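Local coordinates for protein glycosyl hydrolase family 88 (PDB 3WIW) that probably hydrolyses unsaturated glucuronyl residues from heparin-derived oligosaccharides, as an unsaturated glucuronyl hydrolase of glycosyl hydrolase family 88, at residues Pro70-Gly76 and Ala104-Ile108. Numbering follows the deposited sequence.
Sequences PRDWTTG and ALDTI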
loop_
_atom_site.group_PDB
_atom_site.type_symbol
_atom_site.label_atom_id
_atom_site.label_comp_id
_atom_site.label_asym_id
_atom_site.label_seq_id
_atom_site.Cartn_x
_atom_site.Cartn_y
_atom_site.Cartn_z
ATOM N N PRO A 70 -3.072 2.239 17.861
ATOM C CA PRO A 70 -1.682 2.176 17.380
ATOM C C PRO A 70 -1.158 0.779 17.062
ATOM O O PRO A 70 -0.235 0.657 16.268
ATOM C CB PRO A 70 -0.894 2.835 18.516
ATOM C CG PRO A 70 -1.899 3.822 19.117
ATOM C CD PRO A 70 -3.193 3.053 19.091
ATOM N N ARG A 71 -1.757 -0.251 17.658
ATOM C CA ARG A 71 -1.375 -1.637 17.386
ATOM C C ARG A 71 -1.887 -2.168 16.045
ATOM O O ARG A 71 -1.425 -3.199 15.555
ATOM C CB ARG A 71 -1.902 -2.546 18.496
ATOM C CG ARG A 71 -3.410 -2.687 18.476
ATOM C CD ARG A 71 -3.892 -3.761 19.424
ATOM N NE ARG A 71 -5.347 -3.786 19.475
ATOM C CZ ARG A 71 -6.080 -2.980 20.236
ATOM N NH1 ARG A 71 -7.401 -3.070 20.219
ATOM N NH2 ARG A 71 -5.490 -2.082 21.014
ATOM N N ASP A 72 -2.853 -1.474 15.460
ATOM C CA ASP A 72 -3.526 -1.945 14.236
ATOM C C ASP A 72 -2.643 -1.694 13.016
ATOM O O ASP A 72 -2.131 -0.586 12.831
ATOM C CB ASP A 72 -4.862 -1.203 14.123
ATOM C CG ASP A 72 -5.710 -1.629 12.945
ATOM O OD1 ASP A 72 -5.328 -1.360 11.800
ATOM O OD2 ASP A 72 -6.827 -2.137 13.177
ATOM N N TRP A 73 -2.502 -2.689 12.143
ATOM C CA TRP A 73 -1.580 -2.557 11.016
ATOM C C TRP A 73 -1.921 -1.425 10.046
ATOM O O TRP A 73 -1.053 -0.984 9.273
ATOM C CB TRP A 73 -1.467 -3.868 10.246
ATOM C CG TRP A 73 -2.599 -4.162 9.275
ATOM C CD1 TRP A 73 -3.770 -4.805 9.551
ATOM C CD2 TRP A 73 -2.620 -3.867 7.869
ATOM N NE1 TRP A 73 -4.523 -4.940 8.388
ATOM C CE2 TRP A 73 -3.834 -4.370 7.346
ATOM C CE3 TRP A 73 -1.720 -3.235 7.001
ATOM C CZ2 TRP A 73 -4.183 -4.249 5.991
ATOM C CZ3 TRP A 73 -2.058 -3.113 5.659
ATOM C CH2 TRP A 73 -3.287 -3.616 5.164
ATOM N N THR A 74 -3.175 -0.964 10.062
ATOM C CA THR A 74 -3.598 0.081 9.154
ATOM C C THR A 74 -3.512 1.460 9.787
ATOM O O THR A 74 -3.879 2.429 9.148
ATOM C CB THR A 74 -5.073 -0.101 8.679
ATOM O OG1 THR A 74 -5.965 0.263 9.746
ATOM C CG2 THR A 74 -5.355 -1.537 8.210
ATOM N N THR A 75 -3.009 1.569 11.023
ATOM C CA THR A 75 -3.179 2.806 11.766
ATOM C C THR A 75 -2.415 4.003 11.154
ATOM O O THR A 75 -2.799 5.163 11.343
ATOM C CB THR A 75 -2.811 2.586 13.244
ATOM O OG1 THR A 75 -3.348 3.655 14.024
ATOM C CG2 THR A 75 -1.299 2.505 13.444
ATOM N N GLY A 76 -1.325 3.733 10.444
ATOM C CA GLY A 76 -0.533 4.790 9.841
ATOM C C GLY A 76 -1.112 5.386 8.578
ATOM O O GLY A 76 -0.648 6.457 8.156
ATOM N N ALA A 104 0.524 11.051 17.422
ATOM C CA ALA A 104 -0.220 10.136 18.285
ATOM C C ALA A 104 0.237 8.681 18.121
ATOM O O ALA A 104 -0.184 7.823 18.895
ATOM C CB ALA A 104 -1.715 10.238 18.025
ATOM N N LEU A 105 1.089 8.406 17.127
ATOM C CA LEU A 105 1.545 7.045 16.853
ATOM C C LEU A 105 2.951 6.750 17.400
ATOM O O LEU A 105 3.582 5.750 17.043
ATOM C CB LEU A 105 1.482 6.763 15.354
ATOM C CG LEU A 105 0.063 6.797 14.761
ATOM C CD1 LEU A 105 0.077 6.399 13.291
ATOM C CD2 LEU A 105 -0.907 5.922 15.581
ATOM N N ASP A 106 3.438 7.611 18.293
ATOM C CA ASP A 106 4.784 7.523 18.844
ATOM C C ASP A 106 5.118 6.126 19.366
ATOM O O ASP A 106 6.237 5.645 19.177
ATOM C CB ASP A 106 4.912 8.563 19.959
ATOM C CG ASP A 106 6.264 8.527 20.637
ATOM O OD1 ASP A 106 6.432 7.731 21.586
ATOM O OD2 ASP A 106 7.170 9.282 20.217
ATOM N N THR A 107 4.153 5.467 20.014
ATOM C CA THR A 107 4.412 4.168 20.651
ATOM C C THR A 107 4.823 3.075 19.666
ATOM O O THR A 107 5.428 2.073 20.060
ATOM C CB THR A 107 3.209 3.653 21.493
ATOM O OG1 THR A 107 2.024 3.629 20.684
ATOM C CG2 THR A 107 2.982 4.514 22.746
ATOM N N ILE A 108 4.501 3.257 18.387
ATOM C CA ILE A 108 4.808 2.219 17.405
ATOM C C ILE A 108 6.317 2.004 17.245
ATOM O O ILE A 108 6.759 0.950 16.817
ATOM C CB ILE A 108 4.131 2.490 16.059
ATOM C CG1 ILE A 108 2.632 2.698 16.286
ATOM C CG2 ILE A 108 4.348 1.320 15.096
ATOM C CD1 ILE A 108 1.896 3.008 15.007
#
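Two loops of the alpha6/alpha6-barrel meet near the predicted active site: Pro70-Gly76 leads from strand 65-68 into helix 77-89, and Ala104-Ile108 leaves helix 92-103 on the way to helix 117-132. No hydrogen bond crosses between them; van der Waals packing, mostly of apolar groups, buries 237 Å² in all. Pro70, a compact and rigid ring, sits against the second loop: Pro70 CG lies 4.2 Å from Leu105 CD2, Pro70 CB 4.2 Å from Ile108 CG1 and 3.7 Å from Thr107 OG1 at the exposed border, while Pro70 O makes the closest approach, 3.4 Å to Ile108 CD1. Leu105, buried, lays both methyls against Thr75: CD1 and CD2 are each 4.1 Å from Thr75 CG2, CD2 also 3.7 Å from Thr75 OG1, and Leu105 CD1 is 3.9 Å from Gly76 CA. The loops flank two consecutive helices of the barrel, 77-89 and 92-103, which supply 25 of the 27 intervening residues. Each loop is shaped from within. Thr75 N donates to Asp72 O (2.9 Å) in a type I turn, and Asp72 OD1 accepts from Thr74 N (2.8 Å) as an Asx turn; in the other loop Ile108 N donates to Leu105 O (3.0 Å). Ile108 points at the first loop, whereas Leu105 starts sideways and gets there through its methyls. Thr75 suits its buried place by having two characters: its hydroxyl is hydrogen-bonded to Ala68 O and Asn55, leaving CG2 to pack 3.6 Å from Ile108 CD1. Ile108 also touches Leu117, Met120 and Leu121 of helix 117-132, its side chain about 8 Å from that of Asp116, the predicted nucleophile.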